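Local coordinates for protein HD superfamily hydrolase (Clostridium acetobutylicum ATCC 824, PDB 3CCG) that probably hydrolyses diadenosine tetraphosphate symmetrically to two ADP molecules, using a pair of iron ions held by an HD domain, at residues A[3-8]-A[48-53]; A[9-14]-A[96-101]; A[31-36]-A[130-135]; A[151-156]-A[183-188]; A[166-169]-A[173-176]. All blocks are in the same frame, centred on the assembly; numbering follows the deposited sequence. Where two conformers were deposited one is given.

Contact 1 (A[3-8]-A[48-53]); sequences WSYDKI and AGLVHD. With FE (Fe (III) ion), chain C; FE (Fe (III) ion), chain B.
Leu50 leads from helix 42-51 toward the start of helix 5-38, and its methyl CD2 does the touching. That methyl approaches Ile8 CG2 at 3.9 Å; in one of two Tyr5 conformers it also lies obliquely by CE1 of the phenol ring, a less certain contact. CG of Leu50 is anti to the backbone N (chi1 -178°), which carries CD2 out to helix 5-38. Val51 follows with CG1, 3.8 Å from the same Ile8 CG2, so one isoleucine branch packs against both residues; branched aliphatic chains suit a buried helix crossing. Directly after them comes the HD pair that names the superfamily. ND1 of His52 donates to Gly49 O (2.8 Å), with the oxygen close to the ring plane, and this bond fixes the ring's rotation while NE2 binds the iron of chain C. Asp53 bridges the two metals: OD2 is 2.5 Å from that iron, and OD1 is 2.2 Å from the iron of chain B. His23 and Asp130 complete the protein ligands of the former, His86 and His112 those of the latter.

Contact 2 (A[9-14]-A[96-101]); sequences TDYLMN and KVIGID
This is a light, apolar contact between the N-terminal part of helix 5-38 and the end of helix 87-98, in which the ring of Tyr11 leans on Val97 and Ile98. Tyr11 is the sole residue of 9-14 to make a close approach, and it does so because its CG stands anti to the backbone N (chi1 175°), extending the ring toward helix 87-98. The far end of the phenol meets Val97: OH is 4.1 Å from CG1, and the two side chains run at roughly a right angle. Farther back along the ring, CE2 lies 4.3 Å from Ile98 CD1, the tip of an isoleucine whose other neighbours include Ile8. Both methyls meet the ring obliquely. A tyrosine suits this half-buried place, since it offers a broad apolar surface and ends in a group that tolerates water. Trp3 sets its ring edge-to-face with that of Tyr11 and also touches Val97 and Ile98, making a small aromatic-aliphatic cluster. Gly99, with a positive phi of 83°, is the first residue beyond the helix; having no CB, it avoids a clash with the carbonyl O of Ile98. With methyls resting loosely against an aromatic ring, cohesion probably comes from dispersion and exclusion of water, which implies a contact with little directional preference.

Contact 3 (A[31-36]-A[130-135]); sequences AVRLAG and DYIEPG. With FE (Fe (III) ion), chain C.
Leu34 and Ile132 point at each other tip to tip, their CD1 methyls 4.0 Å apart. Ile132 reaches this position with CG1 between its backbone N and carbonyl carbon (chi1 67°), and its buried aliphatic chain also packs on Leu144 and Ala148 of helix 141-150. Ile132 CD1 sits at the edge of the Arg33 guanidinium as well, near its plane and 4.0 Å from NH2. Arg33 leaves the helix extended and then bends at chi3 (61°), a long flexible chain that can serve polar partners while its edge rests by a methyl. Its NH1 forms a salt bridge with Asp149, and NH2 donates to a water (3.1 Å) that in turn donates to Ile132 O at 2.7 Å. The segment 130-135 closes helix 121-132, which supplies the final aspartate of the H...HD...D metal motif: Asp130 OD1 binds the iron of chain C at 2.2 Å. Three residues later Glu133, the first beyond the helix, acts as a second-shell residue, its OE2 hydrogen-bonded to ND1 of the iron ligand His23. Its other oxygen, OE1, takes the N-H of Gly135 at 2.8 Å, from above the carboxylate plane.

Contact 4 (A[151-156]-A[183-188]); sequences DLNKAL and NYLISR
Leu185 is the centre of this contact, its two methyls packing on Asn153 and Leu156 near the start of helix 152-170. With CG anti to the carbonyl carbon (chi1 -68°), the fork opens toward that helix. CD1 comes 3.8 Å from Leu156 CB and 3.9 Å from the backbone oxygen of Asn153. CD2 lies beside the Asn153 amide, 3.9 Å from OD1, the two side chains crossing at a slant. Asparagine suits the border between core and solvent: its flank packs against a leucine while OD1 accepts a hydrogen bond from Lys124 NZ of helix 121-132. Leu156, one turn further into its helix, is buried and also packs on Met119 and Tyr127. The two helices are the arms of a C-terminal helical hairpin, joined by the turn around 171-175, and this contact ties together the ends far from that turn. Asp151 is the N-cap of the first arm, OD1 accepting from Lys154 N at 3.3 Å from above the carboxylate plane. On the second arm Ser187 OG donates to Tyr184 O (2.9 Å), folding its hydroxyl back onto its own helix. Asn183, on this same arm, donates through ND2 to Leu174 O of the second subunit.

Contact 5 (A[166-169]-A[173-176]); sequences FVID and FLHH
Leu174 packs back onto the helix it has just left, meeting Val167 and Ile168 with its forked end. Its CB serves as a spacer: a chi1 of -67° sets CG beside the backbone N and swings the fork to the helix. CG itself comes 4.0 Å from Val167 CG1. Of the two methyls, CD2 makes the closer fit, 3.6 Å from Val167 CG1 and 3.7 Å from Val167 CB, with the two side chains slanting across one another. CD1 reaches the other way and only brushes Ile168, 4.4 Å from its CG1. A leucine is apt here because one side chain can touch two successive helix residues. Val167 CG1 is also pressed against the backbone, 3.3 Å from Phe173 O, a contact of methyl with carbonyl. The CB of Phe173 is directed away from the helix, and its ring makes a cation-pi contact with Arg80. Arg182 of the second subunit packs on Leu174, and Ile164 of that subunit on Ile168, so the turn is also part of the dimer interface. Just beyond, His175 is the N-cap of helix 176-188, its ND1 accepting from Asn177 N. With the leucine folded back on one helix and the next helix capped at its start, the turn joins helices 152-170 and 176-188 into an antiparallel helical hairpin.

Contacts 1, 2 and 3 share helix 5-38, whereas contacts 4 and 5 share helix 152-170 on the C-terminal hairpin, contact 5 nested within the loop that contact 4 closes. Contacts 1, 3 and 4 are buried; contacts 2 and 5 are only partly so. Contacts 1 and 2 adjoin, joined by a probable hydrogen bond from Trp3 N to Ile98 O, and both rest on van der Waals packing, with a tyrosine hydroxyl at the edge of contact 2. Contact 3 adds water and charge, and it converges with contact 1 on the iron of chain C, although their centres lie about 16 Å apart. Contacts 4 and 5 both touch the second subunit.

Contact 1 (A[3-8]-A[48-53])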
# COMPACT_ATOMS: atom_id res chain seq x y z
N TRP A 3 9.79 -21.83 -28.91
CA TRP A 3 8.86 -22.83 -29.36
C TRP A 3 7.87 -22.30 -30.36
O TRP A 3 7.53 -21.12 -30.37
CB TRP A 3 8.01 -23.40 -28.22
CG TRP A 3 8.74 -24.22 -27.24
CD1 TRP A 3 10.02 -24.68 -27.37
CD2 TRP A 3 8.21 -24.82 -26.05
NE1 TRP A 3 10.34 -25.47 -26.29
CE2 TRP A 3 9.24 -25.59 -25.48
CE3 TRP A 3 6.96 -24.78 -25.41
CZ2 TRP A 3 9.08 -26.30 -24.29
CZ3 TRP A 3 6.81 -25.47 -24.22
CH2 TRP A 3 7.87 -26.25 -23.69
N SER A 4 7.39 -23.22 -31.22
CA SER A 4 6.36 -22.93 -32.15
C SER A 4 5.05 -22.65 -31.41
O SER A 4 4.85 -23.09 -30.26
CB SER A 4 6.09 -24.12 -33.09
OG SER A 4 5.51 -25.23 -32.38
N TYR A 5 4.18 -21.92 -32.06
CA TYR A 5 2.88 -21.64 -31.52
C TYR A 5 2.18 -22.94 -31.09
O TYR A 5 1.67 -23.04 -29.99
CB TYR A 5 2.09 -20.87 -32.56
CG TYR A 5 0.73 -20.46 -32.08
CD1 TYR A 5 0.56 -19.27 -31.37
CD2 TYR A 5 -0.38 -21.27 -32.28
CE1 TYR A 5 -0.65 -18.88 -30.94
CE2 TYR A 5 -1.61 -20.89 -31.82
CZ TYR A 5 -1.74 -19.69 -31.16
OH TYR A 5 -2.97 -19.29 -30.72
N ASP A 6 2.20 -23.95 -31.96
CA ASP A 6 1.52 -25.21 -31.73
C ASP A 6 2.08 -25.98 -30.54
O ASP A 6 1.32 -26.62 -29.79
CB ASP A 6 1.52 -26.06 -33.01
CG ASP A 6 0.52 -25.56 -34.03
OD1 ASP A 6 -0.36 -24.74 -33.71
OD2 ASP A 6 0.61 -26.03 -35.18
N LYS A 7 3.37 -25.87 -30.35
CA LYS A 7 4.04 -26.51 -29.19
C LYS A 7 3.58 -25.80 -27.91
O LYS A 7 3.23 -26.45 -26.91
CB LYS A 7 5.53 -26.49 -29.31
CG LYS A 7 6.23 -27.24 -28.21
CD LYS A 7 7.69 -27.49 -28.54
CE LYS A 7 8.37 -28.34 -27.47
NZ LYS A 7 9.79 -28.66 -27.85
N ILE A 8 3.52 -24.47 -27.98
CA ILE A 8 3.05 -23.67 -26.85
C ILE A 8 1.62 -24.01 -26.48
O ILE A 8 1.28 -24.20 -25.29
CB ILE A 8 3.18 -22.17 -27.16
CG1 ILE A 8 4.63 -21.79 -27.24
CG2 ILE A 8 2.51 -21.35 -26.07
CD1 ILE A 8 4.88 -20.40 -27.88
N ALA A 48 2.40 -12.58 -25.29
CA ALA A 48 2.32 -12.31 -23.87
C ALA A 48 0.95 -12.71 -23.35
O ALA A 48 0.83 -13.29 -22.27
CB ALA A 48 2.59 -10.81 -23.62
N GLY A 49 -0.13 -12.41 -24.07
CA GLY A 49 -1.45 -12.77 -23.62
C GLY A 49 -1.65 -14.29 -23.56
O GLY A 49 -2.23 -14.87 -22.64
N LEU A 50 -1.13 -14.97 -24.59
CA LEU A 50 -1.26 -16.41 -24.63
C LEU A 50 -0.57 -17.10 -23.43
O LEU A 50 -1.16 -18.02 -22.85
CB LEU A 50 -0.69 -16.96 -25.93
CG LEU A 50 -0.78 -18.50 -26.15
CD1 LEU A 50 -2.23 -18.99 -26.09
CD2 LEU A 50 -0.09 -18.86 -27.46
N VAL A 51 0.64 -16.66 -23.10
CA VAL A 51 1.44 -17.40 -22.11
C VAL A 51 1.45 -16.80 -20.72
O VAL A 51 2.04 -17.37 -19.80
CB VAL A 51 2.88 -17.58 -22.60
CG1 VAL A 51 2.91 -18.16 -24.05
CG2 VAL A 51 3.64 -16.30 -22.56
N HIS A 52 0.70 -15.74 -20.50
CA HIS A 52 0.80 -14.97 -19.24
C HIS A 52 0.54 -15.85 -18.02
O HIS A 52 1.13 -15.58 -16.96
CB HIS A 52 -0.13 -13.76 -19.22
CG HIS A 52 -1.55 -14.11 -18.91
ND1 HIS A 52 -2.43 -14.70 -19.81
CD2 HIS A 52 -2.24 -13.97 -17.76
CE1 HIS A 52 -3.59 -14.89 -19.21
NE2 HIS A 52 -3.50 -14.47 -17.96
N ASP A 53 -0.33 -16.85 -18.14
CA ASP A 53 -0.75 -17.67 -16.99
C ASP A 53 -0.05 -19.04 -17.07
O ASP A 53 -0.55 -19.99 -16.49
CB ASP A 53 -2.28 -17.83 -16.86
CG ASP A 53 -2.89 -16.93 -15.86
OD1 ASP A 53 -2.22 -16.23 -15.10
OD2 ASP A 53 -4.14 -16.90 -15.81
FE FE C . -5.17 -14.65 -16.08
FE FE B . -2.75 -14.63 -13.73
O HOH W 1 -3.96 -13.84 -15.18
O HOH W 2 -3.38 -13.14 -12.40

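Contact 2 (A[9-14]-A[96-101])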
# COMPACT_ATOMS: atom_id res chain seq x y z
N THR A 9 0.74 -24.10 -27.46
CA THR A 9 -0.65 -24.39 -27.17
C THR A 9 -0.78 -25.79 -26.55
O THR A 9 -1.59 -25.98 -25.64
CB THR A 9 -1.62 -24.16 -28.36
OG1 THR A 9 -1.17 -24.95 -29.45
CG2 THR A 9 -1.64 -22.68 -28.74
N ASP A 10 0.01 -26.75 -27.03
CA ASP A 10 -0.00 -28.10 -26.47
C ASP A 10 0.38 -28.04 -25.00
O ASP A 10 -0.28 -28.63 -24.12
CB ASP A 10 0.99 -29.00 -27.21
CG ASP A 10 0.47 -29.49 -28.55
OD1 ASP A 10 -0.72 -29.31 -28.85
OD2 ASP A 10 1.28 -30.08 -29.29
N TYR A 11 1.45 -27.31 -24.74
CA TYR A 11 1.97 -27.17 -23.38
C TYR A 11 0.96 -26.52 -22.48
O TYR A 11 0.76 -26.96 -21.34
CB TYR A 11 3.23 -26.35 -23.43
CG TYR A 11 3.89 -25.97 -22.11
CD1 TYR A 11 4.79 -26.84 -21.48
CD2 TYR A 11 3.75 -24.71 -21.58
CE1 TYR A 11 5.42 -26.49 -20.33
CE2 TYR A 11 4.39 -24.34 -20.42
CZ TYR A 11 5.24 -25.23 -19.81
OH TYR A 11 5.90 -24.88 -18.65
N LEU A 12 0.33 -25.45 -22.94
CA LEU A 12 -0.67 -24.74 -22.12
C LEU A 12 -1.90 -25.57 -21.86
O LEU A 12 -2.43 -25.58 -20.74
CB LEU A 12 -1.03 -23.36 -22.73
CG LEU A 12 0.10 -22.34 -22.82
CD1 LEU A 12 -0.37 -21.13 -23.62
CD2 LEU A 12 0.64 -21.94 -21.42
N MSE A 13 -2.41 -26.26 -22.87
CA MSE A 13 -3.59 -27.10 -22.62
C MSE A 13 -3.27 -28.18 -21.57
O MSE A 13 -4.09 -28.45 -20.66
CB MSE A 13 -4.12 -27.75 -23.92
CG MSE A 13 -5.22 -28.78 -23.65
SE MSE A 13 -6.81 -27.99 -22.84
CE MSE A 13 -7.71 -27.32 -24.42
N ASN A 14 -2.09 -28.78 -21.67
CA ASN A 14 -1.68 -29.84 -20.75
C ASN A 14 -1.52 -29.36 -19.31
O ASN A 14 -1.94 -30.01 -18.35
CB ASN A 14 -0.33 -30.46 -21.16
CG ASN A 14 -0.45 -31.41 -22.34
OD1 ASN A 14 -1.44 -32.12 -22.49
ND2 ASN A 14 0.60 -31.46 -23.17
N LYS A 96 12.89 -19.58 -19.89
CA LYS A 96 13.77 -20.73 -19.83
C LYS A 96 13.24 -21.98 -20.46
O LYS A 96 14.02 -22.86 -20.86
CB LYS A 96 14.13 -21.07 -18.38
CG LYS A 96 14.82 -20.02 -17.63
CD LYS A 96 16.17 -19.69 -18.18
CE LYS A 96 16.83 -18.66 -17.32
NZ LYS A 96 18.27 -18.53 -17.65
N VAL A 97 11.93 -22.11 -20.53
CA VAL A 97 11.30 -23.29 -21.09
C VAL A 97 10.79 -23.02 -22.51
O VAL A 97 11.15 -23.74 -23.47
CB VAL A 97 10.16 -23.81 -20.19
CG1 VAL A 97 9.36 -24.91 -20.88
CG2 VAL A 97 10.76 -24.28 -18.88
N ILE A 98 10.04 -21.95 -22.68
CA ILE A 98 9.42 -21.63 -23.98
C ILE A 98 10.41 -20.93 -24.92
O ILE A 98 10.24 -21.02 -26.15
CB ILE A 98 8.11 -20.84 -23.81
CG1 ILE A 98 7.13 -21.62 -22.91
CG2 ILE A 98 7.49 -20.52 -25.17
CD1 ILE A 98 5.84 -20.84 -22.54
N GLY A 99 11.42 -20.29 -24.37
CA GLY A 99 12.41 -19.58 -25.17
C GLY A 99 12.07 -18.19 -25.62
O GLY A 99 12.59 -17.73 -26.66
N ILE A 100 11.19 -17.51 -24.90
CA ILE A 100 10.82 -16.14 -25.17
C ILE A 100 11.84 -15.19 -24.55
O ILE A 100 12.08 -15.20 -23.36
CB ILE A 100 9.40 -15.79 -24.59
CG1 ILE A 100 8.37 -16.63 -25.33
CG2 ILE A 100 9.14 -14.30 -24.67
CD1 ILE A 100 6.99 -16.75 -24.61
N ASP A 101 12.49 -14.37 -25.38
CA ASP A 101 13.50 -13.44 -24.89
C ASP A 101 13.12 -11.97 -24.84
O ASP A 101 13.85 -11.17 -24.20
CB ASP A 101 14.75 -13.54 -25.79
CG ASP A 101 15.42 -14.84 -25.65
OD1 ASP A 101 15.46 -15.37 -24.51
OD2 ASP A 101 15.93 -15.33 -26.70

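Contact 3 (A[31-36]-A[130-135])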
# COMPACT_ATOMS: atom_id res chain seq x y z
N ALA A 31 -5.81 -8.93 -25.81
CA ALA A 31 -4.55 -8.21 -25.90
C ALA A 31 -4.31 -7.75 -27.33
O ALA A 31 -3.89 -6.65 -27.57
CB ALA A 31 -3.37 -9.08 -25.42
N VAL A 32 -4.60 -8.63 -28.29
CA VAL A 32 -4.42 -8.28 -29.69
C VAL A 32 -5.36 -7.15 -30.08
O VAL A 32 -4.95 -6.21 -30.77
CB VAL A 32 -4.58 -9.53 -30.58
CG1 VAL A 32 -4.69 -9.15 -32.09
CG2 VAL A 32 -3.42 -10.47 -30.37
N ARG A 33 -6.60 -7.23 -29.61
CA ARG A 33 -7.61 -6.19 -29.91
C ARG A 33 -7.15 -4.82 -29.36
O ARG A 33 -7.11 -3.77 -30.04
CB ARG A 33 -8.97 -6.59 -29.37
CG ARG A 33 -10.10 -5.60 -29.70
CD ARG A 33 -11.42 -6.04 -29.17
NE ARG A 33 -11.44 -6.16 -27.71
CZ ARG A 33 -11.56 -5.14 -26.89
NH1 ARG A 33 -11.63 -3.91 -27.35
NH2 ARG A 33 -11.58 -5.37 -25.58
N LEU A 34 -6.67 -4.83 -28.11
CA LEU A 34 -6.25 -3.60 -27.49
C LEU A 34 -4.99 -3.06 -28.15
O LEU A 34 -4.75 -1.85 -28.24
CB LEU A 34 -6.05 -3.80 -25.97
CG LEU A 34 -7.28 -4.04 -25.13
CD1 LEU A 34 -6.88 -4.43 -23.69
CD2 LEU A 34 -8.21 -2.80 -25.09
N ALA A 35 -4.13 -3.96 -28.60
CA ALA A 35 -2.94 -3.56 -29.30
C ALA A 35 -3.24 -2.79 -30.57
O ALA A 35 -2.51 -1.89 -30.93
CB ALA A 35 -2.07 -4.80 -29.64
N GLY A 36 -4.30 -3.23 -31.23
CA GLY A 36 -4.78 -2.54 -32.43
C GLY A 36 -5.23 -1.13 -32.08
O GLY A 36 -4.88 -0.17 -32.77
N ASP A 130 -6.60 -9.42 -18.76
CA ASP A 130 -7.00 -10.48 -17.87
C ASP A 130 -8.41 -10.25 -17.25
O ASP A 130 -9.21 -11.17 -17.11
CB ASP A 130 -5.93 -10.62 -16.79
CG ASP A 130 -6.08 -11.89 -16.01
OD1 ASP A 130 -6.34 -12.92 -16.62
OD2 ASP A 130 -5.87 -11.85 -14.79
N TYR A 131 -8.69 -9.00 -16.93
CA TYR A 131 -9.97 -8.55 -16.35
C TYR A 131 -11.13 -8.43 -17.33
O TYR A 131 -12.27 -8.64 -16.97
CB TYR A 131 -9.79 -7.19 -15.65
CG TYR A 131 -9.03 -7.29 -14.36
CD1 TYR A 131 -7.63 -7.26 -14.33
CD2 TYR A 131 -9.70 -7.48 -13.17
CE1 TYR A 131 -6.94 -7.39 -13.13
CE2 TYR A 131 -9.02 -7.63 -11.98
CZ TYR A 131 -7.64 -7.58 -11.96
OH TYR A 131 -6.99 -7.73 -10.74
N ILE A 132 -10.85 -8.07 -18.56
CA ILE A 132 -11.92 -7.75 -19.49
C ILE A 132 -12.14 -8.76 -20.65
O ILE A 132 -12.99 -8.51 -21.52
CB ILE A 132 -11.71 -6.32 -20.07
CG1 ILE A 132 -10.47 -6.24 -20.96
CG2 ILE A 132 -11.66 -5.25 -18.94
CD1 ILE A 132 -10.34 -5.03 -21.83
N GLU A 133 -11.38 -9.86 -20.67
CA GLU A 133 -11.50 -10.87 -21.72
C GLU A 133 -12.94 -11.37 -21.69
O GLU A 133 -13.58 -11.37 -20.63
CB GLU A 133 -10.44 -11.99 -21.62
CG GLU A 133 -10.48 -12.79 -20.36
CD GLU A 133 -11.25 -14.08 -20.50
OE1 GLU A 133 -11.86 -14.28 -21.60
OE2 GLU A 133 -11.21 -14.89 -19.52
N PRO A 134 -13.45 -11.73 -22.86
CA PRO A 134 -14.89 -11.98 -23.06
C PRO A 134 -15.50 -13.02 -22.16
O PRO A 134 -16.70 -12.98 -21.91
CB PRO A 134 -14.96 -12.45 -24.52
CG PRO A 134 -13.74 -11.97 -25.15
CD PRO A 134 -12.69 -11.82 -24.11
N GLY A 135 -14.68 -13.95 -21.71
CA GLY A 135 -15.13 -15.01 -20.84
C GLY A 135 -15.35 -14.56 -19.42
O GLY A 135 -15.83 -15.32 -18.61
FE FE C . -5.17 -14.65 -16.08
O HOH W 3 -12.79 -7.74 -24.08
O HOH W 1 -3.96 -13.84 -15.18

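Contact 4 (A[151-156]-A[183-188])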
# COMPACT_ATOMS: atom_id res chain seq x y z
N ASP A 151 -9.43 4.88 -22.41
CA ASP A 151 -8.49 5.48 -21.49
C ASP A 151 -7.93 4.38 -20.56
O ASP A 151 -8.43 4.09 -19.49
CB ASP A 151 -9.24 6.56 -20.72
CG ASP A 151 -8.34 7.37 -19.80
OD1 ASP A 151 -7.16 7.03 -19.63
OD2 ASP A 151 -8.84 8.37 -19.22
N LEU A 152 -6.89 3.77 -21.09
CA LEU A 152 -6.24 2.64 -20.47
C LEU A 152 -5.80 2.94 -19.03
O LEU A 152 -6.04 2.15 -18.15
CB LEU A 152 -5.06 2.20 -21.35
CG LEU A 152 -4.36 0.88 -21.08
CD1 LEU A 152 -5.44 -0.22 -21.02
CD2 LEU A 152 -3.28 0.64 -22.15
N ASN A 153 -5.20 4.11 -18.81
CA ASN A 153 -4.77 4.48 -17.46
C ASN A 153 -5.96 4.58 -16.49
O ASN A 153 -5.89 4.17 -15.32
CB ASN A 153 -3.95 5.79 -17.48
CG ASN A 153 -2.57 5.62 -18.11
OD1 ASN A 153 -2.05 4.51 -18.20
ND2 ASN A 153 -1.97 6.72 -18.54
N LYS A 154 -7.07 5.11 -16.99
CA LYS A 154 -8.27 5.16 -16.18
C LYS A 154 -8.71 3.75 -15.78
O LYS A 154 -9.10 3.49 -14.66
CB LYS A 154 -9.40 5.89 -16.93
CG LYS A 154 -10.76 5.89 -16.20
CD LYS A 154 -11.87 6.49 -17.10
CE LYS A 154 -13.23 6.58 -16.38
N ALA A 155 -8.69 2.83 -16.76
CA ALA A 155 -9.12 1.48 -16.51
C ALA A 155 -8.24 0.82 -15.44
O ALA A 155 -8.74 0.14 -14.56
CB ALA A 155 -9.06 0.68 -17.84
N LEU A 156 -6.93 0.99 -15.54
CA LEU A 156 -6.04 0.38 -14.53
C LEU A 156 -6.37 0.94 -13.15
O LEU A 156 -6.59 0.18 -12.20
CB LEU A 156 -4.58 0.58 -14.86
CG LEU A 156 -3.92 -0.54 -15.66
CD1 LEU A 156 -4.45 -0.64 -17.06
CD2 LEU A 156 -2.40 -0.32 -15.66
N ASN A 183 -0.22 4.65 -7.08
CA ASN A 183 0.34 5.96 -6.77
C ASN A 183 0.96 6.57 -8.00
O ASN A 183 0.83 7.77 -8.25
CB ASN A 183 1.37 5.91 -5.63
CG ASN A 183 0.76 5.74 -4.26
OD1 ASN A 183 -0.38 6.11 -4.03
ND2 ASN A 183 1.53 5.18 -3.35
N TYR A 184 1.69 5.76 -8.74
CA TYR A 184 2.40 6.22 -9.94
C TYR A 184 1.40 6.78 -10.97
O TYR A 184 1.63 7.85 -11.55
CB TYR A 184 3.24 5.08 -10.54
CG TYR A 184 4.04 5.53 -11.71
CD1 TYR A 184 3.47 5.58 -12.96
CD2 TYR A 184 5.37 5.91 -11.57
CE1 TYR A 184 4.19 6.01 -14.05
CE2 TYR A 184 6.12 6.35 -12.65
CZ TYR A 184 5.51 6.39 -13.89
OH TYR A 184 6.22 6.83 -14.98
N LEU A 185 0.27 6.11 -11.17
CA LEU A 185 -0.76 6.60 -12.11
C LEU A 185 -1.39 7.89 -11.60
O LEU A 185 -1.62 8.80 -12.37
CB LEU A 185 -1.85 5.57 -12.39
CG LEU A 185 -1.33 4.37 -13.20
CD1 LEU A 185 -2.53 3.46 -13.44
CD2 LEU A 185 -0.68 4.83 -14.51
N ILE A 186 -1.61 7.98 -10.29
CA ILE A 186 -2.19 9.20 -9.76
C ILE A 186 -1.25 10.37 -9.98
O ILE A 186 -1.70 11.45 -10.35
CB ILE A 186 -2.48 9.07 -8.29
CG1 ILE A 186 -3.66 8.12 -8.10
CG2 ILE A 186 -2.78 10.46 -7.69
CD1 ILE A 186 -3.76 7.63 -6.74
N SER A 187 0.04 10.13 -9.84
CA SER A 187 1.04 11.21 -9.94
C SER A 187 1.31 11.66 -11.37
O SER A 187 1.94 12.71 -11.59
CB SER A 187 2.38 10.80 -9.32
OG SER A 187 3.08 9.93 -10.19
N ARG A 188 0.86 10.86 -12.33
CA ARG A 188 1.07 11.16 -13.76
C ARG A 188 -0.21 11.71 -14.34
O ARG A 188 -0.26 12.20 -15.47
CB ARG A 188 1.45 9.90 -14.55
CG ARG A 188 2.75 9.27 -14.14
CD ARG A 188 3.89 10.22 -14.35
NE ARG A 188 5.10 9.76 -13.68

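Contact 5 (A[166-169]-A[173-176])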
# COMPACT_ATOMS: atom_id res chain seq x y z
N PHE A 166 -11.50 -4.53 -2.26
CA PHE A 166 -11.91 -5.92 -2.10
C PHE A 166 -11.07 -6.64 -1.07
O PHE A 166 -11.56 -7.34 -0.20
CB PHE A 166 -11.88 -6.65 -3.46
CG PHE A 166 -12.32 -8.10 -3.38
CD1 PHE A 166 -13.66 -8.44 -3.47
CD2 PHE A 166 -11.40 -9.11 -3.19
CE1 PHE A 166 -14.05 -9.77 -3.38
CE2 PHE A 166 -11.80 -10.45 -3.11
CZ PHE A 166 -13.12 -10.77 -3.20
N VAL A 167 -9.76 -6.43 -1.15
CA VAL A 167 -8.84 -7.06 -0.21
C VAL A 167 -9.15 -6.55 1.22
O VAL A 167 -9.09 -7.36 2.17
CB VAL A 167 -7.36 -6.79 -0.60
CG1 VAL A 167 -6.41 -7.16 0.52
CG2 VAL A 167 -7.01 -7.55 -1.90
N ILE A 168 -9.41 -5.24 1.34
CA ILE A 168 -9.71 -4.66 2.67
C ILE A 168 -10.95 -5.35 3.22
O ILE A 168 -10.98 -5.80 4.35
CB ILE A 168 -9.86 -3.12 2.63
CG1 ILE A 168 -8.46 -2.50 2.49
CG2 ILE A 168 -10.61 -2.61 3.90
CD1 ILE A 168 -8.54 -1.08 2.15
N ASP A 169 -11.96 -5.46 2.36
CA ASP A 169 -13.25 -6.08 2.70
C ASP A 169 -13.10 -7.53 3.16
O ASP A 169 -13.86 -8.00 4.01
CB ASP A 169 -14.17 -6.06 1.49
CG ASP A 169 -15.50 -6.76 1.76
OD1 ASP A 169 -16.27 -6.27 2.60
OD2 ASP A 169 -15.77 -7.79 1.10
N PHE A 173 -3.96 -9.37 2.67
CA PHE A 173 -2.75 -8.57 2.52
C PHE A 173 -2.77 -7.73 1.27
O PHE A 173 -3.26 -8.15 0.22
CB PHE A 173 -1.49 -9.46 2.50
CG PHE A 173 -1.23 -10.24 3.79
CD1 PHE A 173 -0.80 -9.61 4.98
CD2 PHE A 173 -1.35 -11.62 3.79
CE1 PHE A 173 -0.53 -10.34 6.12
CE2 PHE A 173 -1.06 -12.35 4.94
CZ PHE A 173 -0.66 -11.70 6.12
N LEU A 174 -2.21 -6.53 1.34
CA LEU A 174 -2.08 -5.66 0.18
C LEU A 174 -0.63 -5.63 -0.30
O LEU A 174 0.30 -5.35 0.48
CB LEU A 174 -2.49 -4.21 0.48
CG LEU A 174 -3.97 -3.97 0.79
CD1 LEU A 174 -4.18 -2.56 1.39
CD2 LEU A 174 -4.76 -4.16 -0.52
N HIS A 175 -0.42 -5.95 -1.58
CA HIS A 175 0.90 -6.03 -2.15
C HIS A 175 1.43 -4.65 -2.55
O HIS A 175 0.74 -3.87 -3.22
CB HIS A 175 0.89 -6.98 -3.36
CG HIS A 175 2.24 -7.38 -3.81
ND1 HIS A 175 3.09 -6.54 -4.48
CD2 HIS A 175 2.89 -8.56 -3.69
CE1 HIS A 175 4.22 -7.17 -4.74
NE2 HIS A 175 4.12 -8.40 -4.29
N HIS A 176 2.67 -4.37 -2.17
CA HIS A 176 3.25 -3.05 -2.43
C HIS A 176 3.26 -2.66 -3.89
O HIS A 176 3.13 -1.50 -4.25
CB HIS A 176 4.68 -2.91 -1.86
CG HIS A 176 5.72 -3.66 -2.62
ND1 HIS A 176 6.51 -3.06 -3.57
CD2 HIS A 176 6.07 -4.97 -2.60
CE1 HIS A 176 7.34 -3.97 -4.07
NE2 HIS A 176 7.07 -5.13 -3.52